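Local coordinates for FAD:protein FMN transferase (Vibrio cholerae, PDB 6NXI) that probably transfers the FMN moiety of FAD onto a threonine hydroxyl of a target flavoprotein, with the help of magnesium, at residues 12-17 / 41-46; 46-49 / 53-56; 103-108 / 120-125. One frame throughout, in Å; residues are numbered along the deposited sequence. Where two conformers were deposited one is given.

Contact 1 of 3, residues 12-17 / 41-46. With FAD (flavin-adenine dinucleotide), chain B.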
# COMPACT_ATOMS: atom_id res chain seq x y z
N GLY A 12 12.68 1.81 13.28
CA GLY A 12 12.29 0.64 14.05
C GLY A 12 11.46 -0.33 13.24
O GLY A 12 11.23 -0.13 12.07
N PRO A 13 11.01 -1.42 13.88
CA PRO A 13 10.29 -2.48 13.21
C PRO A 13 8.78 -2.25 13.25
O PRO A 13 8.24 -1.84 14.26
CB PRO A 13 10.62 -3.71 14.09
CG PRO A 13 10.69 -3.14 15.49
CD PRO A 13 11.21 -1.72 15.31
N THR A 14 8.13 -2.54 12.13
CA THR A 14 6.65 -2.61 12.04
C THR A 14 6.26 -3.40 10.79
O THR A 14 6.91 -3.26 9.77
CB THR A 14 6.02 -1.20 12.07
OG1 THR A 14 4.64 -1.30 12.44
CG2 THR A 14 6.12 -0.46 10.75
N MET A 15 5.11 -4.07 10.89
CA MET A 15 4.40 -4.68 9.73
C MET A 15 5.32 -5.58 8.91
O MET A 15 5.16 -5.60 7.67
CB MET A 15 3.84 -3.58 8.85
CG MET A 15 2.91 -2.62 9.60
SD MET A 15 2.26 -1.34 8.54
CE MET A 15 1.74 -0.14 9.74
N GLY A 16 6.25 -6.26 9.57
CA GLY A 16 7.11 -7.24 8.86
C GLY A 16 8.25 -6.52 8.16
O GLY A 16 8.98 -7.15 7.39
N THR A 17 8.35 -5.21 8.37
CA THR A 17 9.38 -4.39 7.68
C THR A 17 9.99 -3.43 8.71
O THR A 17 9.90 -3.69 9.92
CB THR A 17 8.84 -3.76 6.38
OG1 THR A 17 9.83 -3.02 5.63
CG2 THR A 17 7.62 -2.88 6.57
N ARG A 41 3.85 3.25 19.60
CA ARG A 41 2.49 2.90 20.12
C ARG A 41 1.46 2.99 18.98
O ARG A 41 0.53 2.08 18.89
CB ARG A 41 2.13 3.84 21.27
CG ARG A 41 0.91 3.38 22.07
CD ARG A 41 0.30 4.48 22.92
NE ARG A 41 -0.31 5.51 22.10
CZ ARG A 41 -1.47 5.40 21.47
NH1 ARG A 41 -2.24 4.34 21.65
NH2 ARG A 41 -1.89 6.38 20.70
N LEU A 42 1.55 4.04 18.15
CA LEU A 42 0.56 4.26 17.06
C LEU A 42 0.71 3.10 16.08
O LEU A 42 -0.29 2.63 15.60
CB LEU A 42 0.77 5.63 16.43
CG LEU A 42 0.34 6.81 17.29
CD1 LEU A 42 0.95 8.09 16.77
CD2 LEU A 42 -1.17 6.93 17.33
N LEU A 43 1.94 2.74 15.74
CA LEU A 43 2.13 1.68 14.72
C LEU A 43 1.73 0.30 15.28
O LEU A 43 1.18 -0.53 14.52
CB LEU A 43 3.56 1.74 14.19
CG LEU A 43 3.85 2.95 13.34
CD1 LEU A 43 5.34 2.99 12.98
CD2 LEU A 43 2.99 2.99 12.10
N GLU A 44 2.02 0.03 16.55
CA GLU A 44 1.55 -1.21 17.21
C GLU A 44 0.03 -1.26 17.18
O GLU A 44 -0.49 -2.30 16.89
CB GLU A 44 2.12 -1.30 18.62
CG GLU A 44 3.53 -1.85 18.57
CD GLU A 44 3.51 -3.27 18.04
OE1 GLU A 44 3.95 -3.50 16.89
OE2 GLU A 44 2.98 -4.15 18.77
N GLU A 45 -0.65 -0.13 17.42
CA GLU A 45 -2.12 -0.08 17.28
C GLU A 45 -2.55 -0.46 15.85
O GLU A 45 -3.53 -1.14 15.67
CB GLU A 45 -2.63 1.29 17.70
CG GLU A 45 -4.15 1.44 17.64
CD GLU A 45 -4.59 2.77 18.22
OE1 GLU A 45 -4.07 3.82 17.76
OE2 GLU A 45 -5.41 2.75 19.19
N VAL A 46 -1.89 0.09 14.82
CA VAL A 46 -2.29 -0.25 13.43
C VAL A 46 -2.18 -1.77 13.27
O VAL A 46 -3.04 -2.38 12.59
CB VAL A 46 -1.41 0.48 12.42
CG1 VAL A 46 -1.70 -0.02 11.03
CG2 VAL A 46 -1.58 2.00 12.46
PA FAD B . 1.35 -3.68 -2.25
O1A FAD B . 1.81 -3.77 -3.66
O2A FAD B . 1.05 -2.35 -1.66
O5B FAD B . 0.07 -4.61 -2.04
C5B FAD B . 0.31 -6.03 -2.23
C4B FAD B . -0.28 -6.84 -1.10
O4B FAD B . -1.71 -6.68 -1.00
C3B FAD B . -0.04 -8.34 -1.30
O3B FAD B . 1.17 -8.72 -0.64
C2B FAD B . -1.30 -8.97 -0.70
O2B FAD B . -1.20 -9.08 0.70
C1B FAD B . -2.36 -7.94 -1.06
N9A FAD B . -2.96 -8.07 -2.38
C8A FAD B . -2.51 -8.79 -3.48
N7A FAD B . -3.24 -8.56 -4.55
C5A FAD B . -4.24 -7.70 -4.15
C6A FAD B . -5.33 -7.14 -4.84
N6A FAD B . -5.56 -7.30 -6.15
N1A FAD B . -6.10 -6.28 -4.14
C2A FAD B . -5.85 -6.10 -2.83
N3A FAD B . -4.85 -6.57 -2.07
C4A FAD B . -4.08 -7.39 -2.81
N1 FAD B . 4.34 -9.27 6.87
C2 FAD B . 4.91 -10.23 7.68
O2 FAD B . 5.72 -11.06 7.20
N3 FAD B . 4.65 -10.29 9.01
C4 FAD B . 3.79 -9.42 9.63
O4 FAD B . 3.55 -9.53 10.82
C4X FAD B . 3.16 -8.42 8.82
N5 FAD B . 2.31 -7.58 9.38
C5X FAD B . 1.71 -6.64 8.58
C6 FAD B . 0.78 -5.75 9.16
C7 FAD B . 0.14 -4.77 8.44
C7M FAD B . -0.84 -3.84 9.12
C8 FAD B . 0.43 -4.65 7.06
C8M FAD B . -0.24 -3.61 6.20
C9 FAD B . 1.35 -5.53 6.47
C9A FAD B . 2.00 -6.53 7.21
N10 FAD B . 2.90 -7.44 6.65
C10 FAD B . 3.51 -8.41 7.42
C1' FAD B . 3.29 -7.32 5.22
C2' FAD B . 2.28 -7.83 4.26
O2' FAD B . 2.10 -9.23 4.42
C3' FAD B . 2.77 -7.56 2.83
O3' FAD B . 3.97 -8.24 2.53
C4' FAD B . 3.08 -6.10 2.54
O4' FAD B . 2.11 -5.28 3.17
C5' FAD B . 3.21 -5.84 1.05
O5' FAD B . 3.30 -4.40 0.86
P FAD B . 3.72 -3.84 -0.56
O1P FAD B . 4.87 -4.56 -1.11
O2P FAD B . 3.71 -2.35 -0.31
O3P FAD B . 2.45 -4.35 -1.37
O HOH W 1 4.60 -1.52 15.17
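Thr14 OG1, set 3.7 Å from Leu43 CB on helix 32-50, is gripped by two polar groups. A water 2.7 Å from Thr14 OG1 also donates to Glu44 OE1, again at 2.7 Å, and the side-chain amide of Asn47 donates from ND2 while also reaching Leu43 O. The hydroxyl owes its place to a first torsion that sets it opposite the backbone N (chi1 -160°); CG2 takes the crowded position between N and the carbonyl carbon and lies near Leu43 CD1.

Met15 makes the apolar half of the contact. Its CG stands beside the backbone N (chi1 -57°) and the chain then runs extended, so that CB, CG and SD pass over one face of the flavin's benzenoid ring, with Met15 CG 3.7 Å from FAD C7. The terminal methyl reaches past the flavin to the helix: Met15 CE touches Val46 CG1 at 3.7 Å and Leu43 CD2 at 4.1 Å. Leu43 is buried further by Val165 and Ile181.

A type I' turn from Thr14 to Thr17, closed by Thr17 N to Thr14 O at 2.8 Å, joins strands 7-14 and 17-24 as a tight hairpin. It also carries Met15 O over the flavin, 3.1 Å from FAD N10.

The chemistry is thus divided: a buried hydroxyl is met by an amide N-H and by a water shared with an acid, while the extended Met15 chain spans from the dimethylbenzene ring to the helix, matching an apolar part of the cofactor with apolar side chains.

Contact 2 of 3, residues 46-49 / 53-56. With FAD (flavin-adenine dinucleotide), chain B.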
# COMPACT_ATOMS: atom_id res chain seq x y z
N VAL A 46 -1.89 0.09 14.82
CA VAL A 46 -2.29 -0.25 13.43
C VAL A 46 -2.18 -1.77 13.27
O VAL A 46 -3.04 -2.38 12.59
CB VAL A 46 -1.41 0.48 12.42
CG1 VAL A 46 -1.70 -0.02 11.03
CG2 VAL A 46 -1.58 2.00 12.46
N ASN A 47 -1.10 -2.34 13.79
CA ASN A 47 -0.87 -3.81 13.68
C ASN A 47 -1.95 -4.57 14.46
O ASN A 47 -2.52 -5.55 13.96
CB ASN A 47 0.52 -4.19 14.13
CG ASN A 47 1.60 -3.90 13.10
OD1 ASN A 47 1.80 -4.74 12.21
ND2 ASN A 47 2.21 -2.73 13.18
N ASP A 48 -2.28 -4.11 15.66
CA ASP A 48 -3.34 -4.75 16.48
C ASP A 48 -4.73 -4.58 15.88
O ASP A 48 -5.64 -5.35 16.27
CB ASP A 48 -3.22 -4.25 17.91
CG ASP A 48 -2.02 -4.83 18.65
OD1 ASP A 48 -1.53 -5.90 18.25
OD2 ASP A 48 -1.61 -4.22 19.62
N GLN A 49 -4.95 -3.57 15.04
CA GLN A 49 -6.23 -3.39 14.33
C GLN A 49 -6.23 -4.23 13.05
O GLN A 49 -7.27 -4.77 12.69
CB GLN A 49 -6.43 -1.91 14.09
CG GLN A 49 -6.74 -1.16 15.37
CD GLN A 49 -6.74 0.33 15.17
OE1 GLN A 49 -6.06 0.87 14.29
NE2 GLN A 49 -7.34 1.01 16.17
N TYR A 53 -1.42 -11.22 10.36
CA TYR A 53 -0.43 -12.16 10.94
C TYR A 53 -0.61 -12.26 12.46
O TYR A 53 -0.03 -13.15 13.06
CB TYR A 53 1.01 -11.73 10.58
CG TYR A 53 1.34 -11.88 9.12
CD1 TYR A 53 2.03 -12.99 8.64
CD2 TYR A 53 0.98 -10.86 8.26
CE1 TYR A 53 2.37 -13.05 7.29
CE2 TYR A 53 1.27 -10.94 6.91
CZ TYR A 53 1.97 -12.02 6.43
OH TYR A 53 2.24 -12.01 5.08
N ARG A 54 -1.31 -11.30 13.08
CA ARG A 54 -1.67 -11.36 14.52
C ARG A 54 -3.06 -11.98 14.66
O ARG A 54 -4.03 -11.42 14.15
CB ARG A 54 -1.57 -9.97 15.14
CG ARG A 54 -0.17 -9.38 15.04
CD ARG A 54 -0.04 -8.12 15.90
NE ARG A 54 1.29 -7.56 15.70
CZ ARG A 54 1.83 -6.55 16.35
NH1 ARG A 54 1.12 -5.84 17.21
NH2 ARG A 54 3.06 -6.19 16.02
N LYS A 55 -3.11 -13.13 15.30
CA LYS A 55 -4.32 -13.99 15.40
C LYS A 55 -5.43 -13.24 16.16
O LYS A 55 -6.59 -13.58 15.94
CB LYS A 55 -3.97 -15.31 16.09
CG LYS A 55 -3.04 -16.23 15.29
CD LYS A 55 -2.45 -17.37 16.11
CE LYS A 55 -1.99 -18.56 15.27
NZ LYS A 55 -0.56 -18.46 14.88
N ASP A 56 -5.08 -12.27 17.00
CA ASP A 56 -6.08 -11.55 17.84
C ASP A 56 -6.25 -10.10 17.38
O ASP A 56 -6.82 -9.28 18.15
CB ASP A 56 -5.69 -11.73 19.31
CG ASP A 56 -5.62 -13.20 19.72
OD1 ASP A 56 -6.55 -13.96 19.38
OD2 ASP A 56 -4.61 -13.59 20.35
PA FAD B . 1.35 -3.68 -2.25
O1A FAD B . 1.81 -3.77 -3.66
O2A FAD B . 1.05 -2.35 -1.66
O5B FAD B . 0.07 -4.61 -2.04
C5B FAD B . 0.31 -6.03 -2.23
C4B FAD B . -0.28 -6.84 -1.10
O4B FAD B . -1.71 -6.68 -1.00
C3B FAD B . -0.04 -8.34 -1.30
O3B FAD B . 1.17 -8.72 -0.64
C2B FAD B . -1.30 -8.97 -0.70
O2B FAD B . -1.20 -9.08 0.70
C1B FAD B . -2.36 -7.94 -1.06
N9A FAD B . -2.96 -8.07 -2.38
C8A FAD B . -2.51 -8.79 -3.48
N7A FAD B . -3.24 -8.56 -4.55
C5A FAD B . -4.24 -7.70 -4.15
C6A FAD B . -5.33 -7.14 -4.84
N6A FAD B . -5.56 -7.30 -6.15
N1A FAD B . -6.10 -6.28 -4.14
C2A FAD B . -5.85 -6.10 -2.83
N3A FAD B . -4.85 -6.57 -2.07
C4A FAD B . -4.08 -7.39 -2.81
N1 FAD B . 4.34 -9.27 6.87
C2 FAD B . 4.91 -10.23 7.68
O2 FAD B . 5.72 -11.06 7.20
N3 FAD B . 4.65 -10.29 9.01
C4 FAD B . 3.79 -9.42 9.63
O4 FAD B . 3.55 -9.53 10.82
C4X FAD B . 3.16 -8.42 8.82
N5 FAD B . 2.31 -7.58 9.38
C5X FAD B . 1.71 -6.64 8.58
C6 FAD B . 0.78 -5.75 9.16
C7 FAD B . 0.14 -4.77 8.44
C7M FAD B . -0.84 -3.84 9.12
C8 FAD B . 0.43 -4.65 7.06
C8M FAD B . -0.24 -3.61 6.20
C9 FAD B . 1.35 -5.53 6.47
C9A FAD B . 2.00 -6.53 7.21
N10 FAD B . 2.90 -7.44 6.65
C10 FAD B . 3.51 -8.41 7.42
C1' FAD B . 3.29 -7.32 5.22
C2' FAD B . 2.28 -7.83 4.26
O2' FAD B . 2.10 -9.23 4.42
C3' FAD B . 2.77 -7.56 2.83
O3' FAD B . 3.97 -8.24 2.53
C4' FAD B . 3.08 -6.10 2.54
O4' FAD B . 2.11 -5.28 3.17
C5' FAD B . 3.21 -5.84 1.05
O5' FAD B . 3.30 -4.40 0.86
P FAD B . 3.72 -3.84 -0.56
O1P FAD B . 4.87 -4.56 -1.11
O2P FAD B . 3.71 -2.35 -0.31
O3P FAD B . 2.45 -4.35 -1.37
O HOH W 2 2.06 -7.64 12.45
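Arg54 starts with CG beside its backbone N (chi1 -60°) and then stays extended as far as NE, a course that lays its guanidinium alongside helix 32-50, against Asn47 and Asp48. Asn47 CB sits 3.4 Å above the guanidinium plane, over its centre, while the Asn47 amide is tilted by 24° from that plane. The charged group is therefore met on a face by an aliphatic carbon and at its edge by an acid.

That acid is Asp48. Arg54 NH1 donates to Asp48 OD1 at 2.8 Å in a salt bridge that is almost exactly in the guanidinium plane, yet reaches the carboxylate from above, 54° out of its plane. Glu44, one helical turn earlier, forms a second salt bridge to the same NH1. Two acids on one nitrogen, with Asn47 CB on the face, probably restrain the group and favour its charged form. Behind it, the Arg54 carbonyl accepts a bond from Ser60, tying the loop to helix 58-64.

The flavin lies next to this cluster. Asn47 ND2 is held by Leu43 O, which helps to set OD1 toward the cofactor. A water 2.9 Å from both Asn47 OD1 and FAD O4 has more acceptors around it than protons to offer, and it takes only a weak bond from Arg54 NE. Asn47 OD1 itself approaches the benzenoid ring, 3.4 Å from FAD C6. Tyr53 turns a ring face to the other end of the isoalloxazine, nearly parallel to it, with FAD N3 3.6 Å above the ring centre and Tyr53 CD2 3.3 Å from FAD C4X.

Helix 32-50, the loop after it and the Tyr53 ring together form one wall of the FAD pocket of this ApbE-family flavin transferase.

Contact 3 of 3, residues 103-108 / 120-125; sequences VNLWGF and DEELNA. With FAD (flavin-adenine dinucleotide), chain B.
Leu105 and Leu123 mark the closest approach of the two backbones, with 7.7 Å between Leu105 CA and Leu123 CA. Residues 103-108 leave helix 100-105 through a Schellman motif, in which Gly107 adopts a positive phi of 106° and Phe108 N returns to Val103 O at 3.0 Å. Residues 120-125 open helix 120-127, whose first turn is closed by Asn124 N to Asp120 O at 2.8 Å.

Leu105 divides its two methyls between neighbours. CD1 lies against the Glu122 carboxylate in the conformer given, a less certain contact because Glu122 has two; this acid also makes a salt bridge with Arg113. CD2 turns the other way, meeting Leu123 CD1 at 3.9 Å, and also lies over one face of the Trp106 indole, toward its rim. Leu123 CD1 approaches that indole obliquely, 4.1 Å from Trp106 NE1, whose polar demand is met by Gly248 O.

One turn back from Trp106, Val103 faces the cofactor, with CG2 3.7 Å from FAD C2B of the adenosine ribose. The result is a helix ended by a Schellman motif that packs Leu105 and Trp106 against helix 120-127 and sets Val103 in the FAD pocket.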
# COMPACT_ATOMS: atom_id res chain seq x y z
N VAL A 103 -4.18 -14.74 -1.84
CA VAL A 103 -2.83 -14.31 -1.38
C VAL A 103 -2.21 -15.44 -0.54
O VAL A 103 -1.05 -15.81 -0.68
CB VAL A 103 -2.94 -13.02 -0.58
CG1 VAL A 103 -1.65 -12.66 0.13
CG2 VAL A 103 -3.45 -11.87 -1.45
N ASN A 104 -3.02 -16.01 0.35
CA ASN A 104 -2.57 -17.07 1.27
C ASN A 104 -2.26 -18.32 0.45
O ASN A 104 -1.19 -18.90 0.66
CB ASN A 104 -3.61 -17.33 2.35
CG ASN A 104 -3.80 -16.16 3.29
OD1 ASN A 104 -3.11 -15.16 3.20
ND2 ASN A 104 -4.85 -16.24 4.10
N LEU A 105 -3.13 -18.69 -0.49
CA LEU A 105 -2.89 -19.89 -1.35
C LEU A 105 -1.52 -19.81 -2.03
O LEU A 105 -0.82 -20.85 -2.12
CB LEU A 105 -4.03 -20.01 -2.36
CG LEU A 105 -3.93 -21.20 -3.31
CD1 LEU A 105 -4.18 -22.52 -2.58
CD2 LEU A 105 -4.89 -21.05 -4.46
N TRP A 106 -1.20 -18.66 -2.60
CA TRP A 106 0.01 -18.51 -3.43
C TRP A 106 1.27 -18.36 -2.59
O TRP A 106 2.34 -18.28 -3.19
CB TRP A 106 -0.20 -17.39 -4.44
CG TRP A 106 -1.15 -17.79 -5.52
CD1 TRP A 106 -2.42 -17.35 -5.73
CD2 TRP A 106 -0.92 -18.79 -6.53
NE1 TRP A 106 -2.98 -18.00 -6.79
CE2 TRP A 106 -2.08 -18.85 -7.32
CE3 TRP A 106 0.20 -19.53 -6.90
CZ2 TRP A 106 -2.19 -19.70 -8.42
CZ3 TRP A 106 0.10 -20.36 -8.00
CH2 TRP A 106 -1.09 -20.43 -8.72
N GLY A 107 1.16 -18.21 -1.27
CA GLY A 107 2.32 -18.24 -0.36
C GLY A 107 2.70 -16.88 0.18
O GLY A 107 3.85 -16.78 0.67
N PHE A 108 1.84 -15.88 0.09
CA PHE A 108 2.20 -14.48 0.41
C PHE A 108 1.50 -13.99 1.67
O PHE A 108 1.50 -12.74 1.88
CB PHE A 108 1.94 -13.60 -0.79
CG PHE A 108 2.78 -13.97 -1.98
CD1 PHE A 108 4.12 -13.67 -1.97
CD2 PHE A 108 2.21 -14.56 -3.10
CE1 PHE A 108 4.89 -13.96 -3.08
CE2 PHE A 108 2.99 -14.87 -4.20
CZ PHE A 108 4.33 -14.54 -4.19
N ASP A 120 -6.08 -26.55 -10.10
CA ASP A 120 -7.20 -25.71 -10.57
C ASP A 120 -8.37 -25.90 -9.59
O ASP A 120 -9.06 -24.91 -9.30
CB ASP A 120 -7.57 -26.04 -12.03
CG ASP A 120 -6.68 -25.34 -13.05
OD1 ASP A 120 -5.60 -24.86 -12.70
OD2 ASP A 120 -7.08 -25.32 -14.24
N GLU A 121 -8.54 -27.09 -9.02
CA GLU A 121 -9.65 -27.31 -8.06
C GLU A 121 -9.43 -26.53 -6.77
O GLU A 121 -10.40 -25.93 -6.27
CB GLU A 121 -9.84 -28.78 -7.72
CG GLU A 121 -10.38 -29.56 -8.88
CD GLU A 121 -9.37 -30.08 -9.89
OE1 GLU A 121 -8.17 -29.63 -9.88
OE2 GLU A 121 -9.77 -30.95 -10.67
N GLU A 122 -8.22 -26.53 -6.20
CA GLU A 122 -7.93 -25.74 -4.98
C GLU A 122 -8.08 -24.26 -5.29
O GLU A 122 -8.60 -23.49 -4.43
CB GLU A 122 -6.52 -26.03 -4.44
CG GLU A 122 -6.29 -25.38 -3.07
CD GLU A 122 -5.05 -25.76 -2.28
OE1 GLU A 122 -3.99 -25.93 -2.90
OE2 GLU A 122 -5.13 -25.82 -1.02
N LEU A 123 -7.57 -23.85 -6.46
CA LEU A 123 -7.65 -22.42 -6.85
C LEU A 123 -9.14 -22.03 -6.90
O LEU A 123 -9.53 -21.00 -6.34
CB LEU A 123 -6.96 -22.21 -8.19
CG LEU A 123 -7.08 -20.82 -8.79
CD1 LEU A 123 -6.50 -19.80 -7.83
CD2 LEU A 123 -6.37 -20.74 -10.13
N ASN A 124 -9.94 -22.83 -7.61
CA ASN A 124 -11.38 -22.52 -7.83
C ASN A 124 -12.09 -22.45 -6.48
O ASN A 124 -12.96 -21.57 -6.33
CB ASN A 124 -12.05 -23.48 -8.83
CG ASN A 124 -11.65 -23.16 -10.25
OD1 ASN A 124 -11.14 -22.08 -10.53
ND2 ASN A 124 -11.80 -24.12 -11.14
N ALA A 125 -11.77 -23.32 -5.54
CA ALA A 125 -12.37 -23.30 -4.18
C ALA A 125 -12.03 -21.97 -3.48
O ALA A 125 -12.87 -21.41 -2.77
CB ALA A 125 -11.89 -24.47 -3.37
PA FAD B . 1.35 -3.68 -2.25
O1A FAD B . 1.81 -3.77 -3.66
O2A FAD B . 1.05 -2.35 -1.66
O5B FAD B . 0.07 -4.61 -2.04
C5B FAD B . 0.31 -6.03 -2.23
C4B FAD B . -0.28 -6.84 -1.10
O4B FAD B . -1.71 -6.68 -1.00
C3B FAD B . -0.04 -8.34 -1.30
O3B FAD B . 1.17 -8.72 -0.64
C2B FAD B . -1.30 -8.97 -0.70
O2B FAD B . -1.20 -9.08 0.70
C1B FAD B . -2.36 -7.94 -1.06
N9A FAD B . -2.96 -8.07 -2.38
C8A FAD B . -2.51 -8.79 -3.48
N7A FAD B . -3.24 -8.56 -4.55
C5A FAD B . -4.24 -7.70 -4.15
C6A FAD B . -5.33 -7.14 -4.84
N6A FAD B . -5.56 -7.30 -6.15
N1A FAD B . -6.10 -6.28 -4.14
C2A FAD B . -5.85 -6.10 -2.83
N3A FAD B . -4.85 -6.57 -2.07
C4A FAD B . -4.08 -7.39 -2.81
N1 FAD B . 4.34 -9.27 6.87
C2 FAD B . 4.91 -10.23 7.68
O2 FAD B . 5.72 -11.06 7.20
N3 FAD B . 4.65 -10.29 9.01
C4 FAD B . 3.79 -9.42 9.63
O4 FAD B . 3.55 -9.53 10.82
C4X FAD B . 3.16 -8.42 8.82
N5 FAD B . 2.31 -7.58 9.38
C5X FAD B . 1.71 -6.64 8.58
C6 FAD B . 0.78 -5.75 9.16
C7 FAD B . 0.14 -4.77 8.44
C7M FAD B . -0.84 -3.84 9.12
C8 FAD B . 0.43 -4.65 7.06
C8M FAD B . -0.24 -3.61 6.20
C9 FAD B . 1.35 -5.53 6.47
C9A FAD B . 2.00 -6.53 7.21
N10 FAD B . 2.90 -7.44 6.65
C10 FAD B . 3.51 -8.41 7.42
C1' FAD B . 3.29 -7.32 5.22
C2' FAD B . 2.28 -7.83 4.26
O2' FAD B . 2.10 -9.23 4.42
C3' FAD B . 2.77 -7.56 2.83
O3' FAD B . 3.97 -8.24 2.53
C4' FAD B . 3.08 -6.10 2.54
O4' FAD B . 2.11 -5.28 3.17
C5' FAD B . 3.21 -5.84 1.05
O5' FAD B . 3.30 -4.40 0.86
P FAD B . 3.72 -3.84 -0.56
O1P FAD B . 4.87 -4.56 -1.11
O2P FAD B . 3.71 -2.35 -0.31
O3P FAD B . 2.45 -4.35 -1.37

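Along the chain the three contacts follow one another. Contacts 1 and 2 are neighbours, 10 Å between centres: they share Val46 and helix 32-50, contact 1 joining that helix to the edge hairpin of the eight-stranded antiparallel sheet and contact 2 to the loop that follows it. Contact 3 stands apart, its centre 28 Å from that of contact 1 and 23 Å from that of contact 2, although Tyr53 OH comes within 3.4 Å of Phe108 O. FAD connects all three: Met15 and Tyr53 lie over opposite faces of the flavin, while 103-108 reaches the adenosine ribose. Segments from the first 125 residues thus supply part of the pocket for one extended cofactor.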